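Local atomic coordinates of cobalamin biosynthesis protein CobN (Mycobacterium tuberculosis, PDB entry 7C6O), a protein that is the large, catalytic subunit of cobaltochelatase, the ATP-dependent enzyme that inserts cobalt into a corrin ring during cobalamin biosynthesis. Residues R368-F373 / R537-G542; N446-S451 / F543-G548; V450-Y455 / P476-L481; I493-L498 / Y532-R537. One frame throughout, in Å; residues are numbered along the deposited sequence. Where two conformers were deposited one is given.

Interaction 1 of 4, residues R368-F373 / R537-G542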
# COMPACT_ATOMS: atom_id res chain seq x y z
N ARG A 368 -17.20 -20.36 -12.83
CA ARG A 368 -15.85 -20.65 -13.28
C ARG A 368 -14.88 -19.71 -12.58
O ARG A 368 -15.07 -18.49 -12.60
CB ARG A 368 -15.73 -20.53 -14.80
CG ARG A 368 -16.56 -21.56 -15.56
CD ARG A 368 -16.43 -21.40 -17.07
NE ARG A 368 -16.85 -20.08 -17.51
CZ ARG A 368 -18.07 -19.76 -17.92
NH1 ARG A 368 -19.03 -20.69 -17.94
NH2 ARG A 368 -18.35 -18.52 -18.30
N VAL A 369 -13.85 -20.28 -11.95
CA VAL A 369 -12.91 -19.52 -11.15
C VAL A 369 -11.49 -19.84 -11.60
O VAL A 369 -11.14 -21.01 -11.80
CB VAL A 369 -13.07 -19.82 -9.64
CG1 VAL A 369 -12.10 -18.98 -8.82
CG2 VAL A 369 -14.51 -19.58 -9.20
N ALA A 370 -10.67 -18.80 -11.73
CA ALA A 370 -9.25 -18.95 -11.98
C ALA A 370 -8.48 -18.69 -10.68
O ALA A 370 -8.65 -17.64 -10.06
CB ALA A 370 -8.78 -17.99 -13.07
N LEU A 371 -7.66 -19.65 -10.28
CA LEU A 371 -6.81 -19.55 -9.10
C LEU A 371 -5.37 -19.35 -9.59
O LEU A 371 -4.78 -20.26 -10.17
CB LEU A 371 -6.94 -20.80 -8.23
CG LEU A 371 -6.36 -20.79 -6.82
CD1 LEU A 371 -7.05 -19.74 -5.97
CD2 LEU A 371 -6.50 -22.17 -6.17
N VAL A 372 -4.82 -18.15 -9.37
CA VAL A 372 -3.53 -17.77 -9.91
C VAL A 372 -2.51 -17.68 -8.78
O VAL A 372 -2.76 -17.06 -7.75
CB VAL A 372 -3.61 -16.43 -10.68
CG1 VAL A 372 -2.25 -16.04 -11.23
CG2 VAL A 372 -4.64 -16.53 -11.79
N PHE A 373 -1.34 -18.30 -8.99
CA PHE A 373 -0.26 -18.32 -8.03
C PHE A 373 0.88 -17.42 -8.49
O PHE A 373 1.23 -17.41 -9.68
CB PHE A 373 0.28 -19.74 -7.83
CG PHE A 373 -0.71 -20.69 -7.22
CD1 PHE A 373 -1.78 -21.17 -7.95
CD2 PHE A 373 -0.55 -21.13 -5.91
CE1 PHE A 373 -2.69 -22.05 -7.38
CE2 PHE A 373 -1.44 -22.01 -5.34
CZ PHE A 373 -2.52 -22.47 -6.08
N ARG A 537 -5.72 -12.93 -21.01
CA ARG A 537 -6.88 -12.79 -21.88
C ARG A 537 -7.58 -14.12 -22.11
O ARG A 537 -8.79 -14.15 -22.37
CB ARG A 537 -6.46 -12.15 -23.21
CG ARG A 537 -6.10 -10.67 -23.10
CD ARG A 537 -7.31 -9.82 -22.70
NE ARG A 537 -7.52 -9.77 -21.25
CZ ARG A 537 -8.72 -9.78 -20.68
NH1 ARG A 537 -9.82 -9.85 -21.42
NH2 ARG A 537 -8.83 -9.72 -19.35
N TRP A 538 -6.85 -15.24 -21.99
CA TRP A 538 -7.50 -16.54 -22.11
C TRP A 538 -8.35 -16.86 -20.89
O TRP A 538 -9.34 -17.59 -21.00
CB TRP A 538 -6.48 -17.64 -22.35
CG TRP A 538 -7.10 -19.00 -22.27
CD1 TRP A 538 -7.81 -19.63 -23.26
CD2 TRP A 538 -7.12 -19.87 -21.14
NE1 TRP A 538 -8.25 -20.85 -22.81
CE2 TRP A 538 -7.84 -21.03 -21.51
CE3 TRP A 538 -6.59 -19.80 -19.85
CZ2 TRP A 538 -8.05 -22.09 -20.64
CZ3 TRP A 538 -6.80 -20.86 -18.98
CH2 TRP A 538 -7.52 -21.99 -19.38
N LEU A 539 -7.98 -16.33 -19.72
CA LEU A 539 -8.81 -16.51 -18.53
C LEU A 539 -10.18 -15.87 -18.70
O LEU A 539 -11.13 -16.28 -18.03
CB LEU A 539 -8.12 -15.91 -17.30
CG LEU A 539 -6.80 -16.53 -16.86
CD1 LEU A 539 -6.24 -15.79 -15.65
CD2 LEU A 539 -6.98 -18.01 -16.55
N ASP A 540 -10.30 -14.88 -19.57
CA ASP A 540 -11.52 -14.11 -19.75
C ASP A 540 -12.35 -14.71 -20.88
O ASP A 540 -12.09 -15.82 -21.35
CB ASP A 540 -11.17 -12.65 -20.01
CG ASP A 540 -12.26 -11.69 -19.56
OD1 ASP A 540 -13.43 -12.11 -19.42
OD2 ASP A 540 -11.94 -10.50 -19.35
N THR A 541 -13.37 -13.99 -21.32
CA THR A 541 -14.10 -14.36 -22.51
C THR A 541 -13.50 -13.65 -23.72
O THR A 541 -12.79 -12.65 -23.60
CB THR A 541 -15.58 -13.99 -22.38
OG1 THR A 541 -15.71 -12.61 -22.02
CG2 THR A 541 -16.26 -14.86 -21.33
N GLY A 542 -13.77 -14.21 -24.90
CA GLY A 542 -13.31 -13.58 -26.12
C GLY A 542 -12.67 -14.57 -27.08
O GLY A 542 -13.07 -14.67 -28.24

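Interaction 2 of 4, residues N446-S451 / F543-G548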
# COMPACT_ATOMS: atom_id res chain seq x y z
N ASN A 446 -3.34 -30.74 -24.23
CA ASN A 446 -3.12 -30.67 -22.79
C ASN A 446 -2.77 -29.25 -22.32
O ASN A 446 -3.35 -28.77 -21.36
CB ASN A 446 -2.05 -31.69 -22.37
CG ASN A 446 -1.19 -31.20 -21.22
OD1 ASN A 446 -0.01 -30.90 -21.40
ND2 ASN A 446 -1.78 -31.12 -20.03
N PRO A 447 -1.83 -28.57 -22.98
CA PRO A 447 -1.67 -27.14 -22.71
C PRO A 447 -2.60 -26.32 -23.58
O PRO A 447 -2.95 -26.69 -24.70
CB PRO A 447 -0.20 -26.88 -23.08
CG PRO A 447 0.05 -27.81 -24.19
CD PRO A 447 -0.79 -29.04 -23.92
N ILE A 448 -3.03 -25.18 -23.03
CA ILE A 448 -3.94 -24.30 -23.75
C ILE A 448 -3.21 -23.66 -24.92
O ILE A 448 -2.02 -23.32 -24.82
CB ILE A 448 -4.53 -23.25 -22.80
CG1 ILE A 448 -5.48 -23.92 -21.80
CG2 ILE A 448 -5.26 -22.15 -23.57
CD1 ILE A 448 -4.82 -24.33 -20.51
N ARG A 449 -3.91 -23.52 -26.04
CA ARG A 449 -3.34 -22.95 -27.26
C ARG A 449 -4.25 -21.84 -27.76
O ARG A 449 -5.43 -22.09 -28.04
CB ARG A 449 -3.14 -24.03 -28.33
CG ARG A 449 -2.55 -25.32 -27.77
CD ARG A 449 -2.46 -26.40 -28.83
NE ARG A 449 -1.35 -26.18 -29.75
CZ ARG A 449 -0.12 -26.65 -29.57
NH1 ARG A 449 0.15 -27.39 -28.50
NH2 ARG A 449 0.82 -26.39 -30.45
N VAL A 450 -3.72 -20.63 -27.87
CA VAL A 450 -4.44 -19.48 -28.40
C VAL A 450 -3.92 -19.20 -29.80
O VAL A 450 -2.71 -19.04 -30.00
CB VAL A 450 -4.28 -18.24 -27.50
CG1 VAL A 450 -4.95 -17.03 -28.14
CG2 VAL A 450 -4.85 -18.51 -26.12
N SER A 451 -4.83 -19.15 -30.77
CA SER A 451 -4.42 -18.91 -32.15
C SER A 451 -3.87 -17.50 -32.30
O SER A 451 -4.37 -16.55 -31.68
CB SER A 451 -5.59 -19.13 -33.11
OG SER A 451 -6.23 -17.91 -33.43
N PHE A 543 -11.67 -15.29 -26.60
CA PHE A 543 -11.08 -16.35 -27.40
C PHE A 543 -12.07 -17.50 -27.53
O PHE A 543 -12.83 -17.79 -26.60
CB PHE A 543 -9.77 -16.83 -26.77
CG PHE A 543 -8.69 -15.78 -26.74
CD1 PHE A 543 -8.64 -14.79 -27.71
CD2 PHE A 543 -7.72 -15.79 -25.74
CE1 PHE A 543 -7.64 -13.83 -27.68
CE2 PHE A 543 -6.72 -14.83 -25.71
CZ PHE A 543 -6.69 -13.85 -26.69
N SER A 544 -12.07 -18.14 -28.70
CA SER A 544 -13.03 -19.21 -28.96
C SER A 544 -12.89 -20.35 -27.95
O SER A 544 -13.89 -20.97 -27.58
CB SER A 544 -12.85 -19.74 -30.38
OG SER A 544 -11.53 -20.21 -30.58
N ASN A 545 -11.67 -20.62 -27.49
CA ASN A 545 -11.42 -21.59 -26.44
C ASN A 545 -11.18 -20.92 -25.09
O ASN A 545 -10.53 -21.51 -24.22
CB ASN A 545 -10.23 -22.47 -26.81
CG ASN A 545 -8.96 -21.67 -27.01
OD1 ASN A 545 -9.01 -20.49 -27.35
ND2 ASN A 545 -7.82 -22.31 -26.80
N GLY A 546 -11.68 -19.70 -24.91
CA GLY A 546 -11.42 -18.98 -23.67
C GLY A 546 -12.04 -19.66 -22.47
O GLY A 546 -13.08 -20.30 -22.55
N PHE A 547 -11.36 -19.51 -21.32
CA PHE A 547 -11.85 -20.12 -20.09
C PHE A 547 -13.14 -19.46 -19.62
O PHE A 547 -14.06 -20.14 -19.15
CB PHE A 547 -10.78 -20.04 -19.01
CG PHE A 547 -11.21 -20.59 -17.68
CD1 PHE A 547 -11.36 -21.96 -17.50
CD2 PHE A 547 -11.46 -19.74 -16.61
CE1 PHE A 547 -11.75 -22.47 -16.27
CE2 PHE A 547 -11.86 -20.25 -15.39
CZ PHE A 547 -12.01 -21.61 -15.22
N GLY A 548 -13.24 -18.14 -19.75
CA GLY A 548 -14.44 -17.43 -19.35
C GLY A 548 -14.66 -17.43 -17.85
O GLY A 548 -15.76 -17.74 -17.38
O HOH W 1 -7.90 -19.29 -29.42

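Interaction 3 of 4, residues V450-Y455 / P476-L481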
# COMPACT_ATOMS: atom_id res chain seq x y z
N VAL A 450 -3.72 -20.63 -27.87
CA VAL A 450 -4.44 -19.48 -28.40
C VAL A 450 -3.92 -19.20 -29.80
O VAL A 450 -2.71 -19.04 -30.00
CB VAL A 450 -4.28 -18.24 -27.50
CG1 VAL A 450 -4.95 -17.03 -28.14
CG2 VAL A 450 -4.85 -18.51 -26.12
N SER A 451 -4.83 -19.15 -30.77
CA SER A 451 -4.42 -18.91 -32.15
C SER A 451 -3.87 -17.50 -32.30
O SER A 451 -4.37 -16.55 -31.68
CB SER A 451 -5.59 -19.13 -33.11
OG SER A 451 -6.23 -17.91 -33.43
N ALA A 452 -2.82 -17.36 -33.12
CA ALA A 452 -2.22 -16.05 -33.35
C ALA A 452 -3.22 -15.08 -33.96
O ALA A 452 -3.16 -13.88 -33.68
CB ALA A 452 -1.00 -16.19 -34.25
N LYS A 453 -4.15 -15.59 -34.78
CA LYS A 453 -5.15 -14.72 -35.40
C LYS A 453 -6.07 -14.11 -34.36
O LYS A 453 -6.32 -12.90 -34.37
CB LYS A 453 -5.94 -15.51 -36.44
CG LYS A 453 -7.10 -14.76 -37.06
CD LYS A 453 -6.63 -13.48 -37.74
CE LYS A 453 -7.68 -12.96 -38.71
NZ LYS A 453 -9.03 -12.90 -38.08
N GLU A 454 -6.59 -14.93 -33.44
CA GLU A 454 -7.48 -14.40 -32.42
C GLU A 454 -6.74 -13.48 -31.46
O GLU A 454 -7.29 -12.47 -31.01
CB GLU A 454 -8.14 -15.55 -31.64
CG GLU A 454 -8.99 -16.46 -32.50
CD GLU A 454 -9.80 -17.44 -31.67
OE1 GLU A 454 -10.26 -17.05 -30.58
OE2 GLU A 454 -9.95 -18.60 -32.10
N TYR A 455 -5.49 -13.81 -31.14
CA TYR A 455 -4.70 -12.93 -30.28
C TYR A 455 -4.50 -11.57 -30.94
O TYR A 455 -4.68 -10.53 -30.31
CB TYR A 455 -3.35 -13.56 -29.94
CG TYR A 455 -2.47 -12.60 -29.18
CD1 TYR A 455 -2.67 -12.37 -27.82
CD2 TYR A 455 -1.47 -11.89 -29.82
CE1 TYR A 455 -1.89 -11.47 -27.13
CE2 TYR A 455 -0.68 -10.99 -29.13
CZ TYR A 455 -0.89 -10.79 -27.79
OH TYR A 455 -0.11 -9.89 -27.09
N PRO A 476 6.43 -8.23 -33.30
CA PRO A 476 5.02 -8.24 -33.69
C PRO A 476 4.32 -9.45 -33.12
O PRO A 476 4.96 -10.47 -32.81
CB PRO A 476 5.08 -8.29 -35.23
CG PRO A 476 6.44 -8.81 -35.56
CD PRO A 476 7.34 -8.33 -34.46
N PRO A 477 3.00 -9.37 -32.93
CA PRO A 477 2.28 -10.52 -32.41
C PRO A 477 2.37 -11.68 -33.39
O PRO A 477 2.46 -11.47 -34.61
CB PRO A 477 0.84 -10.01 -32.28
CG PRO A 477 0.75 -8.92 -33.30
CD PRO A 477 2.10 -8.26 -33.29
N PRO A 478 2.36 -12.93 -32.89
CA PRO A 478 2.20 -13.33 -31.49
C PRO A 478 3.50 -13.41 -30.69
O PRO A 478 3.53 -14.02 -29.63
CB PRO A 478 1.58 -14.71 -31.61
CG PRO A 478 2.25 -15.27 -32.82
CD PRO A 478 2.43 -14.10 -33.77
N GLY A 479 4.57 -12.80 -31.21
CA GLY A 479 5.85 -12.84 -30.53
C GLY A 479 6.60 -14.14 -30.76
O GLY A 479 6.29 -14.94 -31.65
N GLU A 480 7.61 -14.36 -29.92
CA GLU A 480 8.45 -15.55 -29.99
C GLU A 480 8.48 -16.33 -28.69
O GLU A 480 9.24 -17.31 -28.59
CB GLU A 480 9.88 -15.16 -30.39
CG GLU A 480 10.00 -14.52 -31.76
CD GLU A 480 11.36 -13.88 -31.97
OE1 GLU A 480 11.93 -13.33 -31.00
OE2 GLU A 480 11.86 -13.92 -33.12
N LEU A 481 7.71 -15.94 -27.68
CA LEU A 481 7.69 -16.62 -26.40
C LEU A 481 6.56 -17.65 -26.39
O LEU A 481 5.39 -17.28 -26.48
CB LEU A 481 7.50 -15.63 -25.25
CG LEU A 481 8.74 -15.05 -24.58
CD1 LEU A 481 8.35 -14.40 -23.26
CD2 LEU A 481 9.77 -16.15 -24.36

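Interaction 4 of 4, residues I493-L498 / Y532-R537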
# COMPACT_ATOMS: atom_id res chain seq x y z
N ILE A 493 -0.04 -19.46 -29.32
CA ILE A 493 0.57 -19.16 -28.03
C ILE A 493 0.16 -20.25 -27.05
O ILE A 493 -1.03 -20.45 -26.79
CB ILE A 493 0.16 -17.77 -27.53
CG1 ILE A 493 0.58 -16.70 -28.54
CG2 ILE A 493 0.81 -17.48 -26.18
CD1 ILE A 493 0.13 -15.30 -28.19
N VAL A 494 1.15 -20.95 -26.50
CA VAL A 494 0.91 -22.10 -25.63
C VAL A 494 0.90 -21.63 -24.18
O VAL A 494 1.85 -20.97 -23.72
CB VAL A 494 1.97 -23.19 -25.85
CG1 VAL A 494 1.66 -24.41 -25.00
CG2 VAL A 494 2.04 -23.56 -27.32
N ILE A 495 -0.15 -21.97 -23.45
CA ILE A 495 -0.36 -21.52 -22.08
C ILE A 495 -0.48 -22.75 -21.19
O ILE A 495 -1.44 -23.53 -21.33
CB ILE A 495 -1.60 -20.62 -21.95
CG1 ILE A 495 -1.45 -19.39 -22.84
CG2 ILE A 495 -1.82 -20.23 -20.50
CD1 ILE A 495 -2.75 -18.69 -23.13
N ALA A 496 0.47 -22.92 -20.29
CA ALA A 496 0.42 -24.01 -19.32
C ALA A 496 -0.55 -23.66 -18.20
O ALA A 496 -0.48 -22.57 -17.63
CB ALA A 496 1.81 -24.30 -18.76
N ALA A 497 -1.46 -24.58 -17.89
CA ALA A 497 -2.43 -24.36 -16.83
C ALA A 497 -3.02 -25.70 -16.43
O ALA A 497 -3.08 -26.64 -17.23
CB ALA A 497 -3.54 -23.40 -17.26
N LEU A 498 -3.46 -25.78 -15.18
CA LEU A 498 -4.05 -26.99 -14.62
C LEU A 498 -5.56 -26.79 -14.53
O LEU A 498 -6.04 -26.02 -13.69
CB LEU A 498 -3.44 -27.29 -13.25
CG LEU A 498 -3.97 -28.46 -12.43
CD1 LEU A 498 -4.11 -29.72 -13.27
CD2 LEU A 498 -3.05 -28.71 -11.24
N TYR A 532 2.37 -13.19 -21.77
CA TYR A 532 1.74 -12.68 -20.55
C TYR A 532 0.32 -12.21 -20.83
O TYR A 532 -0.62 -12.56 -20.11
CB TYR A 532 2.59 -11.55 -19.96
CG TYR A 532 2.17 -11.11 -18.57
CD1 TYR A 532 1.04 -10.33 -18.37
CD2 TYR A 532 2.93 -11.46 -17.46
CE1 TYR A 532 0.66 -9.92 -17.11
CE2 TYR A 532 2.55 -11.05 -16.19
CZ TYR A 532 1.42 -10.29 -16.02
OH TYR A 532 1.04 -9.88 -14.76
N LEU A 533 0.15 -11.40 -21.88
CA LEU A 533 -1.18 -10.88 -22.20
C LEU A 533 -2.11 -11.99 -22.65
O LEU A 533 -3.28 -12.02 -22.25
CB LEU A 533 -1.06 -9.79 -23.28
CG LEU A 533 -0.27 -8.55 -22.88
CD1 LEU A 533 -0.01 -7.67 -24.09
CD2 LEU A 533 -1.00 -7.77 -21.80
N ALA A 534 -1.62 -12.91 -23.49
CA ALA A 534 -2.46 -14.00 -23.97
C ALA A 534 -2.99 -14.85 -22.81
O ALA A 534 -4.16 -15.25 -22.82
CB ALA A 534 -1.68 -14.87 -24.95
N ALA A 535 -2.14 -15.12 -21.82
CA ALA A 535 -2.55 -15.98 -20.71
C ALA A 535 -3.70 -15.35 -19.93
O ALA A 535 -4.69 -16.02 -19.61
CB ALA A 535 -1.36 -16.25 -19.80
N TYR A 536 -3.59 -14.06 -19.60
CA TYR A 536 -4.66 -13.41 -18.86
C TYR A 536 -5.90 -13.24 -19.73
O TYR A 536 -7.03 -13.39 -19.24
CB TYR A 536 -4.20 -12.06 -18.31
CG TYR A 536 -3.63 -12.18 -16.92
CD1 TYR A 536 -4.47 -12.27 -15.82
CD2 TYR A 536 -2.26 -12.23 -16.71
CE1 TYR A 536 -3.96 -12.40 -14.54
CE2 TYR A 536 -1.74 -12.36 -15.44
CZ TYR A 536 -2.59 -12.45 -14.36
OH TYR A 536 -2.08 -12.58 -13.09
N ARG A 537 -5.72 -12.93 -21.01
CA ARG A 537 -6.88 -12.79 -21.88
C ARG A 537 -7.58 -14.12 -22.11
O ARG A 537 -8.79 -14.15 -22.37
CB ARG A 537 -6.46 -12.15 -23.21
CG ARG A 537 -6.10 -10.67 -23.10
CD ARG A 537 -7.31 -9.82 -22.70
NE ARG A 537 -7.52 -9.77 -21.25
CZ ARG A 537 -8.72 -9.78 -20.68
NH1 ARG A 537 -9.82 -9.85 -21.42
NH2 ARG A 537 -8.83 -9.72 -19.35

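Interaction 1 of 4, residues R368-F373 / R537-G542
Leu539 brings its forked end down on strand 369-373 and makes the whole apolar contact by itself. The two branches divide the work. CD2 of Leu539 reaches the methyl CB of Ala370 at 3.9 Å, and CD1 of Leu539 lies 4.2 Å from CG2 of Val372, two residues further along the same face of the strand. Leu539 CG sits beside its own backbone N (chi1 -63°), which directs the fork at the strand. The overlap is small but buried, and every close contact across it is carbon to carbon.

Polar interactions tie the second segment to itself. The guanidinium of Arg537 meets Asp540 end-on, with NH1 3.0 Å and NH2 3.2 Å from the one oxygen OD2, which lies close to the guanidinium plane. The other carboxylate oxygen, Asp540 OD1, accepts from Thr541 N at 2.7 Å on its anti side and also forms a salt bridge with Arg355. Both oxygens of this buried carboxylate are therefore engaged, which probably helps fix the turn of the chain after Leu539.

Strand 369-373 runs parallel to strands 503-507 and 551-555, lying between them. Helix 530-539 belongs to the beta-alpha-beta crossover that joins those two strands, and it covers this face of the sheet. Leu539 also touches Met506, while Val372 packs on His554.

Interaction 2 of 4, residues N446-S451 / F543-G548
Ile448 makes the first, glancing touch, its CG2 lying 4.1 Å from ND2 of Asn545 as the two side chains pass at a slant. At Arg449 the backbone does the work: Asn545 ND2 donates to Arg449 O at 2.7 Å. This bond is bent at the hydrogen, and the donor stands 41° above the carbonyl plane instead of on a lone pair. The Arg449 side chain leads the other way, to Asp484 and Glu492. Val450 then lays CG1 over the centre of the Phe543 ring, 3.8 Å from the centroid and 14° off its normal, a CH-pi contact. That methyl stands anti to the backbone N (chi1 176°), while CG2 flanks the CD2-CE2 side of the same ring. Last comes Ser451, whose N is linked weakly to a water that donates to Asn545 OD1 at 2.6 Å, so both ends of the amide are used.

A type I turn from Phe543 to Gly546, closed by Gly546 N to Phe543 O (2.8 Å), presents ring and amide together. Strand 448-451 pairs with strand 492-500 along one edge through Ile448 and Val450; the loop between helix 530-539 and strand 551-555 meets its other edge, with Trp538 packed beside Ile448.

Interaction 3 of 4, residues V450-Y455 / P476-L481
Ala452 and Tyr455, one turn apart at the start of helix 452-459, receive the rings of Pro478 and Pro477, respectively. The packing is apolar. The methyl CB of Ala452 lies 3.7 Å from CG of Pro478, with CB and CD of that ring only slightly further off, so a single methyl nestles against three ring carbons. Tyr455 takes Pro477 at its edge: CE2 of Tyr455 is 3.6 Å from CB of Pro477, which lies near the plane of the aromatic ring, and the two side chains cross at about a right angle. With CG of Tyr455 anti to its backbone N (chi1 174°), the ring extends from the helix alongside Pro477 and offers it the CD2-CE2 edge. Its hydroxyl reaches past them to hydrogen-bond His530, whose ring stands roughly perpendicular to that of the tyrosine.

Hydrogen bonds shape each partner separately. Ser451 OG accepts from Glu454 N at 3.0 Å, nearly straight at 171°, and Ser451 O accepts from Tyr455 N, beginning the helical ladder. Glu454 turns its carboxylate to Ser544, so the reciprocal bond of a capping box is not made. In the proline run, Gly479 N donates to Pro476 O at 2.9 Å across the cis peptide between Pro477 and Pro478.

Two recognisable motifs are thus packed together: a serine N-cap where strand 448-451 passes into helix 452-459, and a cis-proline reverse turn with the hydrogen bond and backbone angles of type VIa, in the loop leading from helix 464-474 to strand 483-484.

Interaction 4 of 4, residues I493-L498 / Y532-R537
The 2.9 Å backbone bond from Arg537 N to Leu533 O closes the helical turn that presents Ala534 and Ala535 to Ile493 and Ile495 of the strand. Ile493 straddles the methyl of Ala534: its CD1 is 3.7 Å from Ala534 CB, and its CG2 is almost as near. Ile495 reaches deeper. Its CD1 passes beyond the methyl groups to lie against the helix backbone, 3.6 Å from Ala535 CA and 3.7 Å from Ala534 O, while its CG2 faces Ala535 CB at 4.1 Å. In both isoleucines CG1 stands beside the backbone N and the chain runs on extended to CD1 (chi2 161° in Ile495), so the long branch projects to the helix and the short one, CG2, lies alongside.

The axes of strand 493-495 and helix 532-537 come within 8.8 Å and make an angle of 60°. Tyr532 and Tyr536 point away from the strand, their hydroxyls hydrogen-bonded to Asn560 and Gln508. Ile495 is further enclosed by Val450 and Met506, and Ile493 by Tyr455.

Chemically the contact is aliphatic carbon against small residues: the alanines bare the helix backbone to the isoleucine methyls. Neither segment lends the other a polar bond, so what joins them is the burial and fit of these side chains, with the Tyr532 and Tyr536 hydroxyls and the Arg537 guanidinium bonded to other parts of the chain.

How the interactions relate
All four contacts gather round helix 530-539 and one mixed sheet. Interactions 1 and 4, centres 9 Å apart, use successive parts of that helix and share Arg537; Trp538 CB against Ile495 CD1 (3.9 Å) links them. Interaction 2 follows where the chain leaves the helix: Trp538 NE1 bonds Asn545 O (2.8 Å), and Arg368 NE bonds Gly548 O (2.6 Å), tying it to interaction 1. Strand 448-451 serves interactions 2 and 3 and pairs antiparallel with the strand of interaction 4, Val450 O meeting Ile493 N at 2.8 Å. The sodium ion is bound by Asp125 and Ser127, far earlier in the sequence and in none of these segments.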